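Local coordinates for envelope polyprotein (Puumala orthohantavirus, PDB 5FXU), which forms part of the hantaviral surface as glycoprotein Gn and probably acts with its partner Gc in host-cell attachment and entry, at residues Thr295-Ala300 and His333-Lys338; Phe79-Ser84 and Gly281-Lys286; Lys207-Phe212 and Lys339-Thr344; Thr222-Gln227 and Leu313-Asp318; Phe57-Trp62 and Tyr321-Gly326. One frame throughout, in Å; residues are numbered along the deposited sequence.

Contact 1: Thr295-Ala300 and His333-Lys338; sequences TIQGVA and HSVCDK. With NAG (2-acetamido-2-deoxy-beta-D-glucopyranose), chain D.
Q297 lays its side chain across K338, the two crossing at about a right angle, with OE1 of Q297 3.7 Å from CD of K338. The site lies at the start of strand 296-302, the middle strand of a three-stranded antiparallel sheet, where T295 and I296 together face G285 in a classic beta bulge. CG of Q297 sits between its backbone N and carbonyl carbon (chi1 70°), and the chain beyond is extended, which carries the amide past CB of K338 toward V335. There NE2 and CG1 of V335 approach tip to tip at 4.1 Å, while the stronger partner of NE2 is OE1 of E330. A water donates to O of D337 and only weakly to OE1 of Q297, a loose link between loop and strand. One backbone hydrogen bond joins the segments directly: N of Q297 donates to O of K338 at 3.3 Å, in the carbonyl plane and on a lone pair. The loop is itself tethered by the disulfide C336-C221. At its far side an N-acetylglucosamine of a glycan attached to the protein packs on it, its O5 3.6 Å from CB of S334 and 3.7 Å from CG2 of V335. Next to the bulge, CA of K338 points its hydrogen at O of T295, a CA-H...O contact of 3.4 Å.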
# COMPACT_ATOMS: atom_id res chain seq x y z
N THR A 295 22.11 7.49 0.99
CA THR A 295 21.01 7.92 0.13
C THR A 295 19.65 7.81 0.80
O THR A 295 18.65 8.16 0.20
CB THR A 295 20.99 7.08 -1.16
OG1 THR A 295 20.90 5.69 -0.82
CG2 THR A 295 22.27 7.33 -1.97
N ILE A 296 19.63 7.37 2.05
CA ILE A 296 18.38 7.16 2.78
C ILE A 296 18.58 7.44 4.26
O ILE A 296 19.66 7.23 4.79
CB ILE A 296 17.84 5.72 2.54
CG1 ILE A 296 16.37 5.63 2.95
CG2 ILE A 296 18.72 4.67 3.24
CD1 ILE A 296 15.76 4.27 2.73
N GLN A 297 17.54 7.94 4.91
CA GLN A 297 17.53 8.10 6.36
C GLN A 297 16.21 7.65 6.95
O GLN A 297 15.23 7.40 6.24
CB GLN A 297 17.80 9.56 6.76
CG GLN A 297 16.66 10.49 6.42
CD GLN A 297 16.99 11.97 6.60
OE1 GLN A 297 18.14 12.37 6.51
NE2 GLN A 297 15.97 12.79 6.79
N GLY A 298 16.19 7.57 8.27
CA GLY A 298 15.01 7.15 8.96
C GLY A 298 15.23 7.14 10.45
O GLY A 298 16.23 7.66 10.92
N VAL A 299 14.29 6.54 11.17
CA VAL A 299 14.34 6.43 12.61
C VAL A 299 14.29 4.98 13.02
O VAL A 299 13.35 4.25 12.71
CB VAL A 299 13.17 7.19 13.22
CG1 VAL A 299 13.11 7.01 14.73
CG2 VAL A 299 13.30 8.67 12.89
N ALA A 300 15.34 4.56 13.71
CA ALA A 300 15.43 3.23 14.26
C ALA A 300 14.47 3.11 15.43
O ALA A 300 14.36 4.03 16.24
CB ALA A 300 16.85 2.95 14.74
N HIS A 333 7.36 14.64 3.60
CA HIS A 333 7.45 15.31 2.29
C HIS A 333 8.08 16.71 2.31
O HIS A 333 8.57 17.18 1.27
CB HIS A 333 6.07 15.36 1.64
CG HIS A 333 5.51 14.00 1.36
ND1 HIS A 333 5.98 13.19 0.35
CD2 HIS A 333 4.54 13.29 1.98
CE1 HIS A 333 5.32 12.05 0.35
NE2 HIS A 333 4.44 12.08 1.34
N SER A 334 8.11 17.35 3.48
CA SER A 334 8.80 18.64 3.66
C SER A 334 10.33 18.55 3.56
O SER A 334 10.99 19.55 3.35
CB SER A 334 8.43 19.25 5.01
OG SER A 334 7.03 19.35 5.16
N VAL A 335 10.89 17.36 3.74
CA VAL A 335 12.33 17.12 3.61
C VAL A 335 12.66 16.97 2.12
O VAL A 335 11.81 16.52 1.36
CB VAL A 335 12.71 15.85 4.42
CG1 VAL A 335 14.10 15.34 4.11
CG2 VAL A 335 12.58 16.15 5.91
N CYS A 336 13.87 17.33 1.72
CA CYS A 336 14.27 17.24 0.30
C CYS A 336 15.00 15.95 -0.03
O CYS A 336 14.73 15.32 -1.05
CB CYS A 336 15.16 18.41 -0.12
SG CYS A 336 14.34 19.84 -0.87
N ASP A 337 15.94 15.56 0.82
CA ASP A 337 16.83 14.44 0.52
C ASP A 337 16.51 13.19 1.32
O ASP A 337 15.91 13.26 2.39
CB ASP A 337 18.29 14.84 0.79
CG ASP A 337 18.78 15.94 -0.13
OD1 ASP A 337 18.46 15.91 -1.34
OD2 ASP A 337 19.50 16.83 0.36
N LYS A 338 16.94 12.06 0.77
CA LYS A 338 16.96 10.79 1.49
C LYS A 338 15.59 10.26 1.91
O LYS A 338 15.48 9.49 2.87
CB LYS A 338 17.90 10.87 2.70
CG LYS A 338 19.35 11.19 2.38
CD LYS A 338 20.18 11.20 3.66
CE LYS A 338 21.68 11.15 3.39
NZ LYS A 338 22.11 12.24 2.47
C1 NAG D . 9.08 17.56 8.33
C2 NAG D . 9.06 17.72 9.83
C3 NAG D . 9.02 19.20 10.20
C4 NAG D . 10.27 19.90 9.65
C5 NAG D . 10.41 19.61 8.16
C6 NAG D . 11.76 20.09 7.63
C7 NAG D . 7.91 15.99 11.20
C8 NAG D . 9.21 15.44 11.72
N2 NAG D . 7.89 17.03 10.35
O3 NAG D . 8.95 19.33 11.62
O4 NAG D . 10.14 21.32 9.83
O5 NAG D . 10.27 18.21 7.87
O6 NAG D . 12.80 19.28 8.18
O7 NAG D . 6.86 15.50 11.55
O HOH W 1 17.24 15.12 4.65

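Contact 2: Phe79-Ser84 and Gly281-Lys286; sequences FQTKSS and GKVTGK
The phenyl ring of F79 carries V283 on one face: CG1 of V283 stands 3.9 Å from the ring centroid, displaced from the centre toward the rim, in a CH-pi contact. G281 and the carbonyl of K282 approach the same ring obliquely. With no side chain on G281, its CA comes to 3.6 Å from CZ of F79. CG2 of T81 extends this apolar patch, touching CB of V283 at 3.8 Å. Strand 79-89, paired through its backbone with strand 54-64, here lies over strand 278-285, an edge strand of the three-stranded antiparallel sheet 278-285/296-302/327-329. The axes of the short segments pass 6.9 Å apart with their N-to-C directions 33° from each other, and side chains rather than backbone-to-backbone bonds join them. Two hydroxyls bridge the interface. OG1 of T81, held between its backbone N and carbonyl carbon (chi1 70°), donates to O of T284 at 2.8 Å, in the carbonyl plane. Further along, OG of S83 donates to a lone pair of O of K286 at 2.6 Å. That hydroxyl also accepts a bond from a water, which in turn accepts a hydrogen bond from N of K286 at 2.8 Å.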
# COMPACT_ATOMS: atom_id res chain seq x y z
N PHE A 79 24.72 3.46 16.57
CA PHE A 79 24.12 2.54 15.60
C PHE A 79 25.13 2.14 14.57
O PHE A 79 25.96 2.92 14.16
CB PHE A 79 22.98 3.18 14.83
CG PHE A 79 21.95 3.81 15.68
CD1 PHE A 79 21.01 3.03 16.32
CD2 PHE A 79 21.90 5.20 15.83
CE1 PHE A 79 20.03 3.62 17.12
CE2 PHE A 79 20.93 5.80 16.62
CZ PHE A 79 19.99 5.01 17.27
N GLN A 80 25.02 0.90 14.14
CA GLN A 80 25.64 0.45 12.95
C GLN A 80 24.50 0.04 12.04
O GLN A 80 23.65 -0.77 12.43
CB GLN A 80 26.50 -0.74 13.27
CG GLN A 80 27.46 -1.12 12.16
CD GLN A 80 28.04 -2.47 12.42
OE1 GLN A 80 27.29 -3.45 12.62
NE2 GLN A 80 29.35 -2.56 12.43
N THR A 81 24.45 0.63 10.85
CA THR A 81 23.53 0.17 9.82
C THR A 81 24.28 -0.56 8.74
O THR A 81 25.47 -0.42 8.61
CB THR A 81 22.75 1.31 9.19
OG1 THR A 81 23.63 2.09 8.39
CG2 THR A 81 22.08 2.17 10.24
N LYS A 82 23.58 -1.40 7.99
CA LYS A 82 24.17 -1.98 6.80
C LYS A 82 23.08 -2.28 5.78
O LYS A 82 21.88 -2.28 6.12
CB LYS A 82 24.95 -3.24 7.15
CG LYS A 82 24.11 -4.41 7.60
CD LYS A 82 24.97 -5.63 7.86
CE LYS A 82 24.24 -6.67 8.73
NZ LYS A 82 25.13 -7.71 9.33
N SER A 83 23.51 -2.56 4.55
CA SER A 83 22.58 -2.90 3.50
C SER A 83 23.12 -3.87 2.47
O SER A 83 24.31 -3.99 2.32
CB SER A 83 22.05 -1.62 2.81
OG SER A 83 23.06 -0.70 2.50
N SER A 84 22.21 -4.57 1.79
CA SER A 84 22.52 -5.46 0.69
C SER A 84 21.32 -5.64 -0.24
O SER A 84 20.19 -5.34 0.13
CB SER A 84 22.96 -6.82 1.22
OG SER A 84 21.99 -7.40 2.06
N GLY A 281 16.57 6.31 17.65
CA GLY A 281 17.29 7.45 17.08
C GLY A 281 17.41 7.45 15.58
O GLY A 281 16.95 6.53 14.91
N LYS A 282 18.06 8.50 15.06
CA LYS A 282 18.25 8.68 13.61
C LYS A 282 19.32 7.76 13.02
O LYS A 282 20.39 7.60 13.59
CB LYS A 282 18.57 10.14 13.29
CG LYS A 282 17.38 11.04 13.62
CD LYS A 282 17.73 12.52 13.74
CE LYS A 282 16.77 13.22 14.71
NZ LYS A 282 16.61 14.66 14.39
N VAL A 283 19.00 7.16 11.88
CA VAL A 283 19.94 6.34 11.15
C VAL A 283 19.98 6.69 9.67
O VAL A 283 19.01 7.19 9.10
CB VAL A 283 19.66 4.82 11.33
CG1 VAL A 283 19.92 4.41 12.77
CG2 VAL A 283 18.24 4.47 10.92
N THR A 284 21.11 6.39 9.04
CA THR A 284 21.28 6.60 7.63
C THR A 284 21.83 5.34 7.01
O THR A 284 22.27 4.43 7.72
CB THR A 284 22.23 7.77 7.35
OG1 THR A 284 23.50 7.51 7.99
CG2 THR A 284 21.65 9.08 7.89
N GLY A 285 21.80 5.28 5.69
CA GLY A 285 22.32 4.11 5.00
C GLY A 285 22.43 4.29 3.51
O GLY A 285 22.02 5.31 2.98
N LYS A 286 22.96 3.25 2.86
CA LYS A 286 23.21 3.25 1.43
C LYS A 286 22.23 2.37 0.67
O LYS A 286 22.19 1.15 0.89
CB LYS A 286 24.62 2.77 1.15
CG LYS A 286 25.68 3.52 1.94
CD LYS A 286 27.02 2.82 1.83
CE LYS A 286 28.12 3.70 2.38
NZ LYS A 286 29.38 2.92 2.52
O HOH W 2 23.79 0.98 4.30

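Contact 3: Lys207-Phe212 and Lys339-Thr344; sequences KLEKSF and KTLPLT
NZ of K339 is gripped from several directions: OE2 of E209 forms a salt bridge with it at 2.9 Å, E213 supplies a second carboxylate, and the carbonyl of V335 accepts a further hydrogen bond. The contact sets the first turn and a half of helix 208-216 across the start of strand 340-354, a helix-on-strand crossing at 96°. The K339 chain runs extended beyond CG and meets E209 tip to tip. NZ reaches OE2 on its anti side and 32° out of the carboxylate plane. OE2 is shared, since ND1 of H333 also hydrogen-bonds to it. These charged groups are buried, and their mutual pairing would offset much of the cost; the carboxylate would also tend to favour a protonated H333. Beside this polar cluster L341 points at the helix and fits among three of its side chains. Its CD1 touches CD2 of L208 at 3.8 Å, while CD2 is shared between the aromatic and the acid. E209 places CG anti to its backbone N and then turns at chi2 (53°), which swings CD round toward the strand. F212 has the ring of H333 stacked on it and is backed by L255 and M258 of helix 249-260. Its CE2 meets CD2 of L341 at 3.6 Å, and on that same methyl OE1 of E209 rests at 3.5 Å.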
# COMPACT_ATOMS: atom_id res chain seq x y z
N LYS A 207 6.04 12.55 -12.12
CA LYS A 207 6.92 12.84 -10.96
C LYS A 207 6.06 13.01 -9.68
O LYS A 207 5.76 14.11 -9.21
CB LYS A 207 7.90 14.02 -11.22
CG LYS A 207 9.34 13.69 -11.72
CD LYS A 207 9.44 13.35 -13.18
CE LYS A 207 10.75 13.86 -13.82
NZ LYS A 207 11.89 12.99 -13.46
N LEU A 208 5.69 11.86 -9.11
CA LEU A 208 4.77 11.80 -7.97
C LEU A 208 5.22 12.63 -6.75
O LEU A 208 4.40 13.33 -6.16
CB LEU A 208 4.52 10.35 -7.59
CG LEU A 208 3.60 10.04 -6.41
CD1 LEU A 208 2.22 10.63 -6.66
CD2 LEU A 208 3.53 8.54 -6.21
N GLU A 209 6.51 12.58 -6.41
CA GLU A 209 6.98 13.30 -5.23
C GLU A 209 6.92 14.82 -5.42
O GLU A 209 6.74 15.56 -4.44
CB GLU A 209 8.38 12.86 -4.82
CG GLU A 209 8.88 13.41 -3.49
CD GLU A 209 7.94 13.19 -2.31
OE1 GLU A 209 7.27 12.14 -2.23
OE2 GLU A 209 7.89 14.06 -1.42
N LYS A 210 7.04 15.28 -6.67
CA LYS A 210 6.81 16.71 -6.97
C LYS A 210 5.40 17.15 -6.61
O LYS A 210 5.22 18.27 -6.10
CB LYS A 210 7.13 17.05 -8.43
CG LYS A 210 8.61 16.95 -8.78
CD LYS A 210 8.92 17.66 -10.10
CE LYS A 210 10.45 17.73 -10.43
NZ LYS A 210 11.47 17.97 -9.34
N SER A 211 4.41 16.28 -6.83
CA SER A 211 3.05 16.60 -6.43
C SER A 211 2.94 16.80 -4.94
O SER A 211 2.35 17.77 -4.49
CB SER A 211 2.06 15.53 -6.88
OG SER A 211 2.21 15.22 -8.26
N PHE A 212 3.60 15.94 -4.17
CA PHE A 212 3.61 16.10 -2.71
C PHE A 212 4.30 17.40 -2.30
O PHE A 212 3.85 18.10 -1.40
CB PHE A 212 4.29 14.90 -2.00
CG PHE A 212 3.44 13.68 -1.94
CD1 PHE A 212 2.37 13.62 -1.07
CD2 PHE A 212 3.70 12.59 -2.77
CE1 PHE A 212 1.57 12.50 -1.03
CE2 PHE A 212 2.90 11.47 -2.72
CZ PHE A 212 1.84 11.42 -1.85
N LYS A 339 14.56 10.64 1.17
CA LYS A 339 13.19 10.31 1.54
C LYS A 339 12.60 9.24 0.63
O LYS A 339 13.19 8.85 -0.38
CB LYS A 339 12.32 11.56 1.58
CG LYS A 339 12.02 12.21 0.24
CD LYS A 339 11.13 13.43 0.41
CE LYS A 339 11.21 14.34 -0.80
NZ LYS A 339 10.29 15.49 -0.63
N THR A 340 11.44 8.73 1.05
CA THR A 340 10.82 7.60 0.41
C THR A 340 9.32 7.77 0.29
O THR A 340 8.73 8.60 0.98
CB THR A 340 11.04 6.31 1.21
OG1 THR A 340 10.41 6.43 2.49
CG2 THR A 340 12.51 6.04 1.41
N LEU A 341 8.73 6.92 -0.56
CA LEU A 341 7.28 6.72 -0.67
C LEU A 341 6.98 5.29 -0.29
O LEU A 341 7.70 4.37 -0.68
CB LEU A 341 6.79 6.95 -2.10
CG LEU A 341 6.73 8.41 -2.55
CD1 LEU A 341 6.67 8.49 -4.06
CD2 LEU A 341 5.55 9.13 -1.94
N PRO A 342 5.89 5.08 0.46
CA PRO A 342 5.58 3.72 0.86
C PRO A 342 4.94 2.91 -0.27
O PRO A 342 4.24 3.49 -1.12
CB PRO A 342 4.62 3.91 2.02
CG PRO A 342 3.93 5.22 1.71
CD PRO A 342 4.98 6.07 1.08
N LEU A 343 5.16 1.59 -0.26
CA LEU A 343 4.61 0.69 -1.27
C LEU A 343 3.10 0.55 -1.19
O LEU A 343 2.43 0.46 -2.22
CB LEU A 343 5.25 -0.70 -1.19
CG LEU A 343 6.70 -0.85 -1.60
CD1 LEU A 343 6.90 -2.27 -2.10
CD2 LEU A 343 7.17 0.15 -2.64
N THR A 344 2.59 0.50 0.03
CA THR A 344 1.15 0.51 0.29
C THR A 344 0.85 1.58 1.32
O THR A 344 1.72 1.98 2.08
CB THR A 344 0.62 -0.82 0.81
OG1 THR A 344 1.08 -1.03 2.16
CG2 THR A 344 1.08 -1.97 -0.09

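Contact 4: Thr222-Gln227 and Leu313-Asp318; sequences TGNGFQ and LTAKDD
The turn of the beta hairpin that joins strands 310-313 and 321-323 is clasped, through T314 and D317, by N224, F226 and Q227 of the loop leading into strand 228-234. Beyond L313 neither partner is regular here, and the two backbones run side by side in the same sense. At one end OG1 of T314 donates to OD1 of N224 at 2.7 Å, approaching from well above the plane of the amide carbonyl. The amide is anchored on its other branch as well, because ND2 of N224 donates to the carbonyl of C336. In the middle N of F226 gives a fairly straight bond to O of T314 (2.8 Å, 160° at the hydrogen). The CA of F226 adds a CA-H...O contact to O of K316 at 3.4 Å. At the other end NE2 of Q227 meets OD2 of D317 at 2.9 Å on the anti lone pair. The acceptor lies in the amide plane of Q227, yet amide and carboxylate are turned 81° to each other. OD2 also lies near O of G225, two acceptors facing each other at 3.2 Å; the salt bridge from K207 to OD2 would offset the repulsion between the two oxygens. A water bridges O of Q227 and O of D317. Behind the clasp, N224 and T314 rest on E209 of helix 208-216, and F226 and T314 pack against L341 of strand 340-354.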
# COMPACT_ATOMS: atom_id res chain seq x y z
N THR A 222 15.61 19.94 -5.47
CA THR A 222 16.33 19.80 -6.74
C THR A 222 15.96 18.48 -7.46
O THR A 222 15.45 18.49 -8.59
CB THR A 222 17.87 19.98 -6.58
OG1 THR A 222 18.41 18.94 -5.75
CG2 THR A 222 18.24 21.37 -5.98
N GLY A 223 16.19 17.36 -6.77
CA GLY A 223 16.16 16.02 -7.36
C GLY A 223 15.26 14.93 -6.78
O GLY A 223 15.74 13.98 -6.14
N ASN A 224 13.95 15.06 -7.00
CA ASN A 224 12.97 13.99 -6.71
C ASN A 224 12.25 13.45 -7.96
O ASN A 224 11.11 13.77 -8.31
CB ASN A 224 12.08 14.42 -5.56
CG ASN A 224 12.87 14.46 -4.22
OD1 ASN A 224 13.44 13.45 -3.83
ND2 ASN A 224 12.93 15.61 -3.54
N GLY A 225 13.00 12.55 -8.60
CA GLY A 225 12.71 12.05 -9.90
C GLY A 225 11.88 10.78 -10.02
O GLY A 225 11.60 10.38 -11.14
N PHE A 226 11.50 10.12 -8.92
CA PHE A 226 10.67 8.91 -9.04
C PHE A 226 9.42 9.11 -9.93
O PHE A 226 8.75 10.12 -9.86
CB PHE A 226 10.25 8.38 -7.68
CG PHE A 226 9.28 7.22 -7.79
CD1 PHE A 226 9.72 5.96 -8.14
CD2 PHE A 226 7.91 7.43 -7.63
CE1 PHE A 226 8.82 4.91 -8.29
CE2 PHE A 226 7.02 6.39 -7.76
CZ PHE A 226 7.48 5.12 -8.09
N GLN A 227 9.17 8.15 -10.82
CA GLN A 227 8.04 8.21 -11.73
C GLN A 227 7.08 7.08 -11.44
O GLN A 227 7.43 5.90 -11.50
CB GLN A 227 8.49 8.21 -13.20
CG GLN A 227 8.95 9.59 -13.66
CD GLN A 227 9.24 9.68 -15.14
OE1 GLN A 227 8.33 9.70 -15.97
NE2 GLN A 227 10.52 9.74 -15.48
N LEU A 313 12.85 4.90 -2.90
CA LEU A 313 13.49 6.20 -2.89
C LEU A 313 12.80 7.15 -3.84
O LEU A 313 12.52 6.77 -4.98
CB LEU A 313 14.95 6.08 -3.34
CG LEU A 313 15.92 5.34 -2.43
CD1 LEU A 313 17.29 5.47 -3.03
CD2 LEU A 313 15.93 5.86 -1.01
N THR A 314 12.56 8.38 -3.40
CA THR A 314 11.94 9.38 -4.28
C THR A 314 12.93 9.96 -5.28
O THR A 314 12.53 10.47 -6.30
CB THR A 314 11.32 10.53 -3.48
OG1 THR A 314 12.34 11.20 -2.75
CG2 THR A 314 10.25 10.03 -2.53
N ALA A 315 14.23 9.85 -4.98
CA ALA A 315 15.28 10.49 -5.76
C ALA A 315 15.52 9.87 -7.13
O ALA A 315 15.96 10.57 -8.05
CB ALA A 315 16.60 10.55 -4.99
N LYS A 316 15.29 8.57 -7.28
CA LYS A 316 15.64 7.90 -8.55
C LYS A 316 14.42 7.62 -9.42
O LYS A 316 13.47 6.98 -8.97
CB LYS A 316 16.41 6.60 -8.29
CG LYS A 316 17.74 6.78 -7.57
CD LYS A 316 18.68 7.69 -8.33
CE LYS A 316 20.05 7.71 -7.67
NZ LYS A 316 20.97 8.59 -8.44
N ASP A 317 14.49 8.11 -10.66
CA ASP A 317 13.52 7.78 -11.71
C ASP A 317 13.21 6.30 -11.77
O ASP A 317 12.05 5.89 -11.71
CB ASP A 317 14.04 8.21 -13.10
CG ASP A 317 13.94 9.72 -13.35
OD1 ASP A 317 14.81 10.46 -12.83
OD2 ASP A 317 13.00 10.17 -14.06
N ASP A 318 14.28 5.51 -11.90
CA ASP A 318 14.22 4.06 -11.81
C ASP A 318 14.08 3.71 -10.35
O ASP A 318 14.93 4.10 -9.55
CB ASP A 318 15.52 3.43 -12.33
CG ASP A 318 15.77 3.73 -13.80
OD1 ASP A 318 14.79 3.80 -14.59
OD2 ASP A 318 16.96 3.87 -14.16
O HOH W 3 9.73 4.61 -12.37

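Contact 5: Phe57-Trp62 and Tyr321-Gly326; sequences FTKWTW and YIWAPG
Strands 57-62 and 321-323 run parallel, bridged at T58-I322 and K59-W323, with nearly straight backbone bonds from N of T58 to O of Y321 (2.8 Å), from N of W323 to O of T58 (3.0 Å) and from N of W60 to O of W323 (2.9 Å). On the face that bears K59 and W323, the two side chains lie side by side and point the same way, CG of K59 3.8 Å from CE3 of the indole. At the start of the ladder CB of Y321 sits over a face of the F57 ring, 3.8 Å from its centroid. At the other end CE3 of W60 meets CB of A324 at 3.8 Å, and NE1 of W62 makes a weak, bent bond to O of G326. A water links N of W62 to O of P325. Strand 54-64 pairs antiparallel with 79-89 on its other edge, and 321-323 does likewise with 310-313: a parallel pair between antiparallel neighbours, the mark of a mixed beta sheet.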
# COMPACT_ATOMS: atom_id res chain seq x y z
N PHE A 57 15.13 -5.89 -3.92
CA PHE A 57 15.04 -4.95 -2.82
C PHE A 57 16.41 -4.74 -2.20
O PHE A 57 17.25 -5.64 -2.18
CB PHE A 57 14.14 -5.50 -1.73
CG PHE A 57 12.69 -5.17 -1.89
CD1 PHE A 57 11.88 -5.88 -2.78
CD2 PHE A 57 12.13 -4.15 -1.16
CE1 PHE A 57 10.53 -5.57 -2.92
CE2 PHE A 57 10.80 -3.84 -1.29
CZ PHE A 57 9.99 -4.54 -2.18
N THR A 58 16.64 -3.53 -1.70
CA THR A 58 17.75 -3.28 -0.84
C THR A 58 17.27 -3.50 0.57
O THR A 58 16.36 -2.84 1.00
CB THR A 58 18.25 -1.86 -1.01
OG1 THR A 58 18.87 -1.78 -2.29
CG2 THR A 58 19.27 -1.50 0.09
N LYS A 59 17.86 -4.45 1.27
CA LYS A 59 17.58 -4.65 2.69
C LYS A 59 18.47 -3.77 3.55
O LYS A 59 19.66 -3.88 3.47
CB LYS A 59 17.81 -6.10 3.04
CG LYS A 59 17.47 -6.45 4.46
CD LYS A 59 17.83 -7.88 4.70
CE LYS A 59 17.59 -8.25 6.13
NZ LYS A 59 17.92 -9.68 6.34
N TRP A 60 17.87 -2.95 4.41
CA TRP A 60 18.56 -1.98 5.22
C TRP A 60 18.18 -2.26 6.67
O TRP A 60 17.02 -2.22 7.03
CB TRP A 60 18.10 -0.58 4.81
CG TRP A 60 18.73 0.54 5.59
CD1 TRP A 60 20.01 0.56 6.10
CD2 TRP A 60 18.13 1.79 5.95
NE1 TRP A 60 20.23 1.73 6.78
CE2 TRP A 60 19.10 2.51 6.70
CE3 TRP A 60 16.89 2.36 5.73
CZ2 TRP A 60 18.84 3.80 7.22
CZ3 TRP A 60 16.64 3.62 6.24
CH2 TRP A 60 17.61 4.33 6.97
N THR A 61 19.19 -2.53 7.51
CA THR A 61 19.00 -3.02 8.89
C THR A 61 19.89 -2.23 9.87
O THR A 61 20.88 -1.66 9.47
CB THR A 61 19.36 -4.52 8.99
OG1 THR A 61 20.67 -4.75 8.45
CG2 THR A 61 18.41 -5.33 8.20
N TRP A 62 19.55 -2.22 11.15
CA TRP A 62 20.38 -1.56 12.15
C TRP A 62 20.73 -2.50 13.30
O TRP A 62 19.95 -3.41 13.59
CB TRP A 62 19.69 -0.29 12.66
CG TRP A 62 18.57 -0.48 13.66
CD1 TRP A 62 17.24 -0.60 13.39
CD2 TRP A 62 18.68 -0.50 15.08
NE1 TRP A 62 16.53 -0.74 14.54
CE2 TRP A 62 17.39 -0.65 15.60
CE3 TRP A 62 19.76 -0.41 15.97
CZ2 TRP A 62 17.13 -0.74 16.99
CZ3 TRP A 62 19.51 -0.47 17.35
CH2 TRP A 62 18.21 -0.62 17.84
N TYR A 321 13.88 -0.04 -4.55
CA TYR A 321 12.97 -0.56 -3.54
C TYR A 321 13.73 -0.89 -2.27
O TYR A 321 14.82 -1.44 -2.32
CB TYR A 321 12.22 -1.80 -4.05
CG TYR A 321 11.24 -1.53 -5.15
CD1 TYR A 321 9.97 -1.11 -4.85
CD2 TYR A 321 11.58 -1.72 -6.50
CE1 TYR A 321 9.04 -0.86 -5.86
CE2 TYR A 321 10.66 -1.48 -7.52
CZ TYR A 321 9.39 -1.04 -7.19
OH TYR A 321 8.45 -0.76 -8.16
N ILE A 322 13.14 -0.54 -1.14
CA ILE A 322 13.77 -0.69 0.16
C ILE A 322 12.90 -1.49 1.10
O ILE A 322 11.71 -1.30 1.14
CB ILE A 322 14.07 0.68 0.79
CG1 ILE A 322 15.17 1.35 -0.02
CG2 ILE A 322 14.61 0.55 2.21
CD1 ILE A 322 14.76 2.72 -0.43
N TRP A 323 13.53 -2.41 1.81
CA TRP A 323 12.95 -3.11 2.91
C TRP A 323 13.80 -2.79 4.14
O TRP A 323 14.97 -3.14 4.19
CB TRP A 323 12.97 -4.61 2.61
CG TRP A 323 12.46 -5.45 3.73
CD1 TRP A 323 11.45 -5.16 4.55
CD2 TRP A 323 12.95 -6.73 4.11
NE1 TRP A 323 11.28 -6.17 5.44
CE2 TRP A 323 12.20 -7.15 5.18
CE3 TRP A 323 13.96 -7.56 3.61
CZ2 TRP A 323 12.40 -8.38 5.80
CZ3 TRP A 323 14.17 -8.77 4.21
CH2 TRP A 323 13.40 -9.18 5.31
N ALA A 324 13.21 -2.13 5.14
CA ALA A 324 13.95 -1.61 6.26
C ALA A 324 13.40 -2.06 7.60
O ALA A 324 12.72 -1.30 8.28
CB ALA A 324 14.02 -0.09 6.17
N PRO A 325 13.67 -3.30 7.97
CA PRO A 325 13.10 -3.80 9.22
C PRO A 325 13.73 -3.12 10.41
O PRO A 325 14.95 -2.95 10.45
CB PRO A 325 13.43 -5.28 9.20
CG PRO A 325 14.40 -5.51 8.11
CD PRO A 325 14.28 -4.37 7.16
N GLY A 326 12.89 -2.70 11.34
CA GLY A 326 13.32 -1.97 12.53
C GLY A 326 13.62 -0.50 12.28
O GLY A 326 14.14 0.16 13.16
O HOH W 4 17.34 -3.93 11.39

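How the contacts relate
Contacts 2 and 5, centres about 9 Å apart, share the ladder between strands 54-64 and 79-89, where N of K59 lies 2.7 Å from O of S84. Contact 1 joins contact 2 through neighbouring strands, N of A300 being 2.8 Å from O of G281, and meets contact 5 where I296 packs on W60 and I322. Contacts 3 and 4, also about 9 Å between centres, meet where N of T314 lies 3.1 Å from O of K339. H333 carries contact 1 into contact 3, and L313 brings contact 4 against contact 5. The sugar beside contact 1 is an attached glycan and marks no binding pocket; contacts 2 and 3 stay about 9 Å apart at their nearest atoms.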